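Histidine kinase (Paraburkholderia phymatum, PDB 6NB0) probably acts as a phosphorelay sensor kinase, passing phosphate from ATP to a histidine side chain of a protein. Local coordinates at residues Phe133-Leu138 against Thr162-Gln167; Gly263-Gly268 against Ser276-Arg281. All coordinates share one frame; numbering follows the deposited sequence. Where two conformers were deposited one is given.

Beyond the N-terminal helices that carry the phospho-acceptor family region, the chain enters the two-stranded sheet at strand 131-134 and turns into helix 135-154. Interaction 1 closes the first loop: after the helix and strand 157-161, the connection 162-167 returns to the start of that helix, tying the small sheet to an outer strand of the five-stranded sheet. Interaction 2 opens later and closes a beta hairpin, setting strand 264-267 against strand 276-283 at the other border of the same sheet. The two contacts therefore follow in series, neither nesting nor crossing, with centres about 20 Å apart. Helix 173-189 packs on Phe265, Leu278 and Phe280 of interaction 2.

Interaction 1 of 2, residues Phe133-Leu138 against Thr162-Gln167; sequences FALRPL and TPLAAQ
Leu135 and Leu164 form the buried side of this contact: Leu135 CB rests 4.2 Å from Leu164 CD1, and both leucines reach Val203 of strand 196-204. Beside them Leu135 N donates to Gln167 O at 3.0 Å, almost straight at 173°. The solvent side, with partly exposed Arg136 and exposed Ala165, is held by polar atoms and two waters. Arg136 sends CG anti to the backbone N (chi1 174°) and bends at chi2, which carries the guanidinium along the loop to Leu164 O. NH1 of Arg136 donates to Leu164 O at 2.8 Å, in the guanidinium plane, while Thr162 CG2 lies over one face, offset toward the rim. One water bridges Arg136 NH1 and Thr162 O; another links Arg136 N to Ala165 O and Gln167 O, sharing the latter oxygen with Leu135 N. The loop also braces itself: Ala165 N donates to Gln167 OE1 at 2.9 Å, and Leu164 N to Thr162 OG1, a hydroxyl also hydrogen-bonded to Ala201 O. The Leu164 N to Thr162 OG1 bond makes an ST turn, in a connection between strands 157-161 and 168-171 consistent with the alpha/beta sandwich of the ATP-binding catalytic domain of histidine kinases.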
ATOM      1  N   PHE A 133      25.176  -1.185   3.259  1.00 30.42           N
ATOM      2  CA  PHE A 133      24.716  -1.136   4.640  1.00 37.91           C
ATOM      3  C   PHE A 133      25.147  -2.414   5.337  1.00 36.67           C
ATOM      4  O   PHE A 133      25.412  -3.441   4.700  1.00 34.31           O
ATOM      5  CB  PHE A 133      23.179  -0.977   4.746  1.00 29.38           C
ATOM      6  CG  PHE A 133      22.429  -2.176   4.254  1.00 31.55           C
ATOM      7  CD1 PHE A 133      22.090  -3.207   5.125  1.00 31.85           C
ATOM      8  CD2 PHE A 133      22.098  -2.295   2.910  1.00 32.70           C
ATOM      9  CE1 PHE A 133      21.425  -4.333   4.673  1.00 31.74           C
ATOM     10  CE2 PHE A 133      21.428  -3.430   2.442  1.00 29.08           C
ATOM     11  CZ  PHE A 133      21.087  -4.438   3.318  1.00 29.21           C
ATOM     12  N   ALA A 134      25.164  -2.349   6.663  1.00 36.88           N
ATOM     13  CA  ALA A 134      25.530  -3.489   7.495  1.00 36.43           C
ATOM     14  C   ALA A 134      24.370  -4.479   7.627  1.00 32.91           C
ATOM     15  O   ALA A 134      23.259  -4.120   8.034  1.00 31.77           O
ATOM     16  CB  ALA A 134      25.991  -2.989   8.870  1.00 36.28           C
ATOM     17  N   LEU A 135      24.645  -5.745   7.284  1.00 30.59           N
ATOM     18  CA  LEU A 135      23.613  -6.779   7.289  1.00 27.84           C
ATOM     19  C   LEU A 135      23.165  -7.133   8.701  1.00 32.88           C
ATOM     20  O   LEU A 135      21.974  -7.340   8.946  1.00 31.11           O
ATOM     21  CB  LEU A 135      24.136  -8.033   6.579  1.00 28.32           C
ATOM     22  CG  LEU A 135      24.060  -7.965   5.043  1.00 31.33           C
ATOM     23  CD1 LEU A 135      24.909  -9.081   4.386  1.00 35.57           C
ATOM     24  CD2 LEU A 135      22.587  -8.066   4.620  1.00 29.17           C
ATOM     25  N   ARG A 136      24.103  -7.239   9.642  1.00 34.30           N
ATOM     26  CA  ARG A 136      23.694  -7.755  10.953  1.00 32.16           C
ATOM     27  C   ARG A 136      22.759  -6.802  11.709  1.00 29.37           C
ATOM     28  O   ARG A 136      21.772  -7.269  12.298  1.00 30.22           O
ATOM     29  CB  ARG A 136      24.923  -8.083  11.799  1.00 30.58           C
ATOM     30  CG  ARG A 136      24.582  -8.493  13.227  1.00 33.69           C
ATOM     31  CD  ARG A 136      23.713  -9.740  13.242  1.00 35.49           C
ATOM     32  NE  ARG A 136      23.423 -10.226  14.594  1.00 42.70           N
ATOM     33  CZ  ARG A 136      24.217 -11.051  15.277  1.00 46.29           C
ATOM     34  NH1 ARG A 136      25.368 -11.471  14.745  1.00 39.12           N
ATOM     35  NH2 ARG A 136      23.867 -11.461  16.492  1.00 41.77           N
ATOM     36  N   PRO A 137      23.007  -5.481  11.743  1.00 32.64           N
ATOM     37  CA  PRO A 137      22.002  -4.598  12.358  1.00 34.85           C
ATOM     38  C   PRO A 137      20.654  -4.666  11.667  1.00 34.14           C
ATOM     39  O   PRO A 137      19.614  -4.497  12.323  1.00 30.93           O
ATOM     40  CB  PRO A 137      22.631  -3.201  12.243  1.00 33.66           C
ATOM     41  CG  PRO A 137      24.141  -3.459  12.171  1.00 34.03           C
ATOM     42  CD  PRO A 137      24.201  -4.719  11.325  1.00 34.57           C
ATOM     43  N   LEU A 138      20.626  -4.943  10.360  1.00 27.17           N
ATOM     44  CA  LEU A 138      19.326  -5.129   9.706  1.00 31.03           C
ATOM     45  C   LEU A 138      18.593  -6.363  10.239  1.00 33.53           C
ATOM     46  O   LEU A 138      17.378  -6.320  10.482  1.00 26.62           O
ATOM     47  CB  LEU A 138      19.506  -5.214   8.187  1.00 28.91           C
ATOM     48  CG  LEU A 138      18.184  -5.493   7.465  1.00 28.89           C
ATOM     49  CD1 LEU A 138      17.146  -4.420   7.773  1.00 31.50           C
ATOM     50  CD2 LEU A 138      18.404  -5.626   5.955  1.00 32.86           C
ATOM     51  N   THR A 162      22.817 -16.565  12.904  1.00 31.35           N
ATOM     52  CA  THR A 162      23.614 -16.021  11.822  1.00 34.27           C
ATOM     53  C   THR A 162      25.049 -15.896  12.300  1.00 36.40           C
ATOM     54  O   THR A 162      25.279 -15.591  13.479  1.00 36.31           O
ATOM     55  CB  THR A 162      23.107 -14.659  11.328  1.00 31.20           C
ATOM     56  OG1 THR A 162      23.903 -14.244  10.212  1.00 31.39           O
ATOM     57  CG2 THR A 162      23.174 -13.572  12.425  1.00 34.46           C
ATOM     58  N   PRO A 163      26.021 -16.197  11.437  1.00 35.95           N
ATOM     59  CA  PRO A 163      27.417 -15.828  11.712  1.00 41.33           C
ATOM     60  C   PRO A 163      27.755 -14.405  11.291  1.00 33.89           C
ATOM     61  O   PRO A 163      28.876 -13.949  11.529  1.00 37.60           O
ATOM     62  CB  PRO A 163      28.199 -16.845  10.870  1.00 40.61           C
ATOM     63  CG  PRO A 163      27.320 -17.008   9.627  1.00 38.79           C
ATOM     64  CD  PRO A 163      25.889 -16.988  10.193  1.00 38.74           C
ATOM     65  N   LEU A 164      26.814 -13.678  10.695  1.00 29.78           N
ATOM     66  CA  LEU A 164      27.120 -12.356  10.166  1.00 34.07           C
ATOM     67  C   LEU A 164      27.429 -11.377  11.298  1.00 35.93           C
ATOM     68  O   LEU A 164      26.697 -11.294  12.290  1.00 36.17           O
ATOM     69  CB  LEU A 164      25.949 -11.848   9.320  1.00 33.18           C
ATOM     70  CG  LEU A 164      25.587 -12.702   8.097  1.00 35.19           C
ATOM     71  CD1 LEU A 164      24.335 -12.142   7.398  1.00 31.50           C
ATOM     72  CD2 LEU A 164      26.769 -12.813   7.123  1.00 35.54           C
ATOM     73  N   ALA A 165      28.525 -10.646  11.147  1.00 36.79           N
ATOM     74  CA  ALA A 165      28.945  -9.638  12.114  1.00 39.83           C
ATOM     75  C   ALA A 165      29.146  -8.306  11.398  1.00 37.34           C
ATOM     76  O   ALA A 165      28.311  -7.404  11.530  1.00 38.63           O
ATOM     77  CB  ALA A 165      30.219 -10.079  12.840  1.00 39.15           C
ATOM     78  N   ALA A 166      30.219  -8.179  10.611  1.00 36.76           N
ATOM     79  CA  ALA A 166      30.537  -6.918   9.942  1.00 40.90           C
ATOM     80  C   ALA A 166      30.166  -6.886   8.457  1.00 45.51           C
ATOM     81  O   ALA A 166      30.375  -5.850   7.808  1.00 40.24           O
ATOM     82  CB  ALA A 166      32.027  -6.595  10.099  1.00 44.64           C
ATOM     83  N   GLN A 167      29.615  -7.974   7.907  1.00 35.87           N
ATOM     84  CA  GLN A 167      29.378  -8.041   6.466  1.00 33.73           C
ATOM     85  C   GLN A 167      28.456  -6.923   6.009  1.00 33.01           C
ATOM     86  O   GLN A 167      27.507  -6.563   6.699  1.00 32.39           O
ATOM     87  CB  GLN A 167      28.749  -9.387   6.079  1.00 31.73           C
ATOM     88  CG  GLN A 167      29.744 -10.540   6.032  1.00 36.86           C
ATOM     89  CD  GLN A 167      29.982 -11.186   7.396  1.00 42.05           C
ATOM     90  OE1 GLN A 167      29.527 -10.687   8.434  1.00 39.51           O
ATOM     91  NE2 GLN A 167      30.693 -12.311   7.391  1.00 41.14           N
TER
HETATM   92  O   HOH W   1      26.840  -6.711   9.424  1.00 36.52           O
HETATM   93  O   HOH W   2      26.874 -14.130  15.410  1.00 59.54           O

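Interaction 2 of 2, residues Gly263-Gly268 against Ser276-Arg281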
ATOM      1  N   GLY A 263      17.377 -11.988  -7.280  1.00 38.57           N
ATOM      2  CA  GLY A 263      17.308 -13.102  -6.357  1.00 36.97           C
ATOM      3  C   GLY A 263      16.054 -13.923  -6.593  1.00 36.53           C
ATOM      4  O   GLY A 263      15.519 -13.977  -7.700  1.00 39.62           O
ATOM      5  N   ALA A 264      15.574 -14.548  -5.521  1.00 31.35           N
ATOM      6  CA  ALA A 264      14.466 -15.476  -5.672  1.00 36.68           C
ATOM      7  C   ALA A 264      13.791 -15.648  -4.326  1.00 34.74           C
ATOM      8  O   ALA A 264      14.403 -15.433  -3.274  1.00 32.61           O
ATOM      9  CB  ALA A 264      14.938 -16.840  -6.204  1.00 39.98           C
ATOM     10  N   PHE A 265      12.530 -16.077  -4.369  1.00 32.79           N
ATOM     11  CA  PHE A 265      11.784 -16.324  -3.134  1.00 27.62           C
ATOM     12  C   PHE A 265      11.021 -17.634  -3.273  1.00 26.85           C
ATOM     13  O   PHE A 265      10.456 -17.911  -4.329  1.00 32.34           O
ATOM     14  CB  PHE A 265      10.820 -15.176  -2.852  1.00 26.77           C
ATOM     15  CG  PHE A 265       9.897 -15.451  -1.706  1.00 29.58           C
ATOM     16  CD1 PHE A 265      10.385 -15.486  -0.425  1.00 27.57           C
ATOM     17  CD2 PHE A 265       8.543 -15.725  -1.927  1.00 32.28           C
ATOM     18  CE1 PHE A 265       9.538 -15.767   0.653  1.00 27.89           C
ATOM     19  CE2 PHE A 265       7.693 -16.016  -0.852  1.00 33.10           C
ATOM     20  CZ  PHE A 265       8.188 -16.026   0.435  1.00 29.97           C
ATOM     21  N   GLU A 266      11.041 -18.465  -2.230  1.00 29.54           N
ATOM     22  CA  GLU A 266      10.351 -19.748  -2.264  0.53 33.98           C
ATOM     23  C   GLU A 266       9.516 -19.877  -1.003  1.00 36.55           C
ATOM     24  O   GLU A 266      10.052 -19.782   0.111  1.00 33.39           O
ATOM     25  CB  GLU A 266      11.335 -20.919  -2.380  0.53 33.79           C
ATOM     26  CG  GLU A 266      12.213 -20.862  -3.614  0.53 36.75           C
ATOM     27  CD  GLU A 266      13.014 -22.129  -3.827  0.53 44.08           C
ATOM     28  OE1 GLU A 266      13.633 -22.619  -2.860  0.53 45.54           O
ATOM     29  OE2 GLU A 266      13.010 -22.640  -4.962  0.53 50.66           O
ATOM     30  N   GLN A 267       8.213 -20.088  -1.185  1.00 32.89           N
ATOM     31  CA  GLN A 267       7.301 -20.396  -0.091  1.00 35.64           C
ATOM     32  C   GLN A 267       7.070 -21.904  -0.076  1.00 37.77           C
ATOM     33  O   GLN A 267       6.480 -22.463  -1.016  1.00 32.84           O
ATOM     34  CB  GLN A 267       5.985 -19.636  -0.250  1.00 33.97           C
ATOM     35  CG  GLN A 267       5.018 -19.899   0.883  1.00 32.75           C
ATOM     36  CD  GLN A 267       3.644 -19.389   0.595  1.00 33.41           C
ATOM     37  OE1 GLN A 267       3.401 -18.779  -0.454  1.00 33.20           O
ATOM     38  NE2 GLN A 267       2.709 -19.657   1.511  1.00 30.66           N
ATOM     39  N   GLY A 268       7.571 -22.579   0.960  1.00 32.39           N
ATOM     40  CA  GLY A 268       7.303 -24.000   1.085  1.00 35.10           C
ATOM     41  C   GLY A 268       5.857 -24.247   1.483  1.00 39.48           C
ATOM     42  O   GLY A 268       5.104 -23.336   1.847  1.00 37.60           O
ATOM     43  N   SER A 276       8.021 -25.787   8.276  1.00 36.72           N
ATOM     44  CA  SER A 276       7.821 -25.029   7.061  1.00 34.65           C
ATOM     45  C   SER A 276       8.971 -24.055   6.902  1.00 37.00           C
ATOM     46  O   SER A 276       9.676 -23.723   7.861  1.00 31.77           O
ATOM     47  CB  SER A 276       6.491 -24.274   7.084  1.00 35.44           C
ATOM     48  OG  SER A 276       5.435 -25.193   7.344  1.00 42.38           O
ATOM     49  N   THR A 277       9.179 -23.627   5.668  1.00 28.50           N
ATOM     50  CA  THR A 277      10.233 -22.676   5.371  1.00 31.28           C
ATOM     51  C   THR A 277       9.736 -21.634   4.390  1.00 34.34           C
ATOM     52  O   THR A 277       8.927 -21.926   3.501  1.00 33.14           O
ATOM     53  CB  THR A 277      11.469 -23.358   4.758  1.00 34.10           C
ATOM     54  OG1 THR A 277      11.120 -23.924   3.488  1.00 37.78           O
ATOM     55  CG2 THR A 277      12.003 -24.452   5.676  1.00 37.97           C
ATOM     56  N   LEU A 278      10.257 -20.422   4.551  1.00 27.99           N
ATOM     57  CA  LEU A 278      10.263 -19.383   3.526  1.00 27.96           C
ATOM     58  C   LEU A 278      11.725 -19.087   3.221  1.00 34.46           C
ATOM     59  O   LEU A 278      12.515 -18.864   4.152  1.00 30.71           O
ATOM     60  CB  LEU A 278       9.574 -18.104   4.019  1.00 24.62           C
ATOM     61  CG  LEU A 278       8.143 -18.223   4.575  1.00 32.16           C
ATOM     62  CD1 LEU A 278       7.624 -16.862   5.076  1.00 30.90           C
ATOM     63  CD2 LEU A 278       7.182 -18.809   3.501  1.00 25.50           C
ATOM     64  N   LYS A 279      12.100 -19.100   1.946  1.00 27.60           N
ATOM     65  CA  LYS A 279      13.499 -18.932   1.570  1.00 29.24           C
ATOM     66  C   LYS A 279      13.600 -17.690   0.699  1.00 33.19           C
ATOM     67  O   LYS A 279      12.935 -17.601  -0.341  1.00 33.88           O
ATOM     68  CB  LYS A 279      14.046 -20.151   0.831  1.00 29.93           C
ATOM     69  CG  LYS A 279      14.160 -21.417   1.718  1.00 31.52           C
ATOM     70  CD  LYS A 279      14.675 -22.593   0.903  1.00 37.22           C
ATOM     71  CE  LYS A 279      14.579 -23.873   1.696  1.00 44.78           C
ATOM     72  NZ  LYS A 279      15.274 -25.000   0.985  1.00 49.55           N
ATOM     73  N   PHE A 280      14.452 -16.760   1.119  1.00 29.07           N
ATOM     74  CA  PHE A 280      14.691 -15.490   0.439  1.00 27.46           C
ATOM     75  C   PHE A 280      16.154 -15.447  -0.011  1.00 30.78           C
ATOM     76  O   PHE A 280      17.057 -15.779   0.761  1.00 29.91           O
ATOM     77  CB  PHE A 280      14.332 -14.341   1.405  1.00 28.55           C
ATOM     78  CG  PHE A 280      14.575 -12.950   0.855  1.00 26.68           C
ATOM     79  CD1 PHE A 280      15.820 -12.347   0.975  1.00 28.35           C
ATOM     80  CD2 PHE A 280      13.542 -12.238   0.254  1.00 28.31           C
ATOM     81  CE1 PHE A 280      16.033 -11.048   0.482  1.00 30.04           C
ATOM     82  CE2 PHE A 280      13.756 -10.937  -0.250  1.00 29.46           C
ATOM     83  CZ  PHE A 280      14.991 -10.354  -0.131  1.00 30.77           C
ATOM     84  N   ARG A 281      16.396 -15.075  -1.272  1.00 26.96           N
ATOM     85  CA  ARG A 281      17.759 -14.859  -1.741  1.00 30.27           C
ATOM     86  C   ARG A 281      17.840 -13.537  -2.486  1.00 29.23           C
ATOM     87  O   ARG A 281      16.920 -13.179  -3.228  1.00 34.37           O
ATOM     88  CB  ARG A 281      18.254 -15.943  -2.733  1.00 34.74           C
ATOM     89  CG  ARG A 281      18.236 -17.386  -2.313  1.00 51.39           C
ATOM     90  CD  ARG A 281      18.928 -18.215  -3.434  1.00 63.02           C
ATOM     91  NE  ARG A 281      18.336 -18.041  -4.771  1.00 70.90           N
ATOM     92  CZ  ARG A 281      18.860 -17.307  -5.759  1.00 72.61           C
ATOM     93  NH1 ARG A 281      20.001 -16.655  -5.584  1.00 77.99           N
ATOM     94  NH2 ARG A 281      18.244 -17.223  -6.934  1.00 66.96           N
TER
HETATM   95  O   HOH W   3      10.965 -22.590   1.145  1.00 37.25           O
HETATM   96  O   HOH W   4       5.922 -22.339   4.079  1.00 46.71           O
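Glu266 and Lys279 exchange two backbone hydrogen bonds, Glu266 N to Lys279 O and Lys279 N to Glu266 O, each 2.8 Å long. Ala264 and Arg281 make the next such pair: Arg281 N reaches Ala264 O at 2.8 Å, but the return bond, from Ala264 N to Arg281 O, is 3.0 Å and approaches 37° out of the carbonyl plane. Toward the turn, Gly268 N donates to Thr277 O, and a water spans Glu266 O and Thr277 OG1. Between these rungs lie the non-hydrogen-bonded pairs Phe265-Phe280 and Gln267-Leu278, where CA-H...O contacts join Phe265 CA to Lys279 O and Leu278 CA to Glu266 O.

Side chains alternate between two faces. On one, the Arg281 chain bends at chi3 (-56°), bringing its guanidinium back over the neighbouring strand, with Ala264 N above one face and Arg281 NH2 3.4 Å from Ala264 CB. Glu266 and Lys279 pass across each other, opposite charges near one another. On the other face, Phe265 and Leu278 run side by side, Phe265 CE1 4.1 Å from Leu278 CB, and Gln267 CG meets Leu278 CD2 at 3.6 Å. Helices 173-189 and 252-260 pack against this face. The chemistry is thus two-sided: the backbone ladder fixes the antiparallel register, mostly apolar groups line the helix-covered face, where the buried amide of Gln267 is satisfied by partners outside the hairpin such as Ser248 N, and the charged chains of Glu266, Lys279 and Arg281 gather on the exposed one.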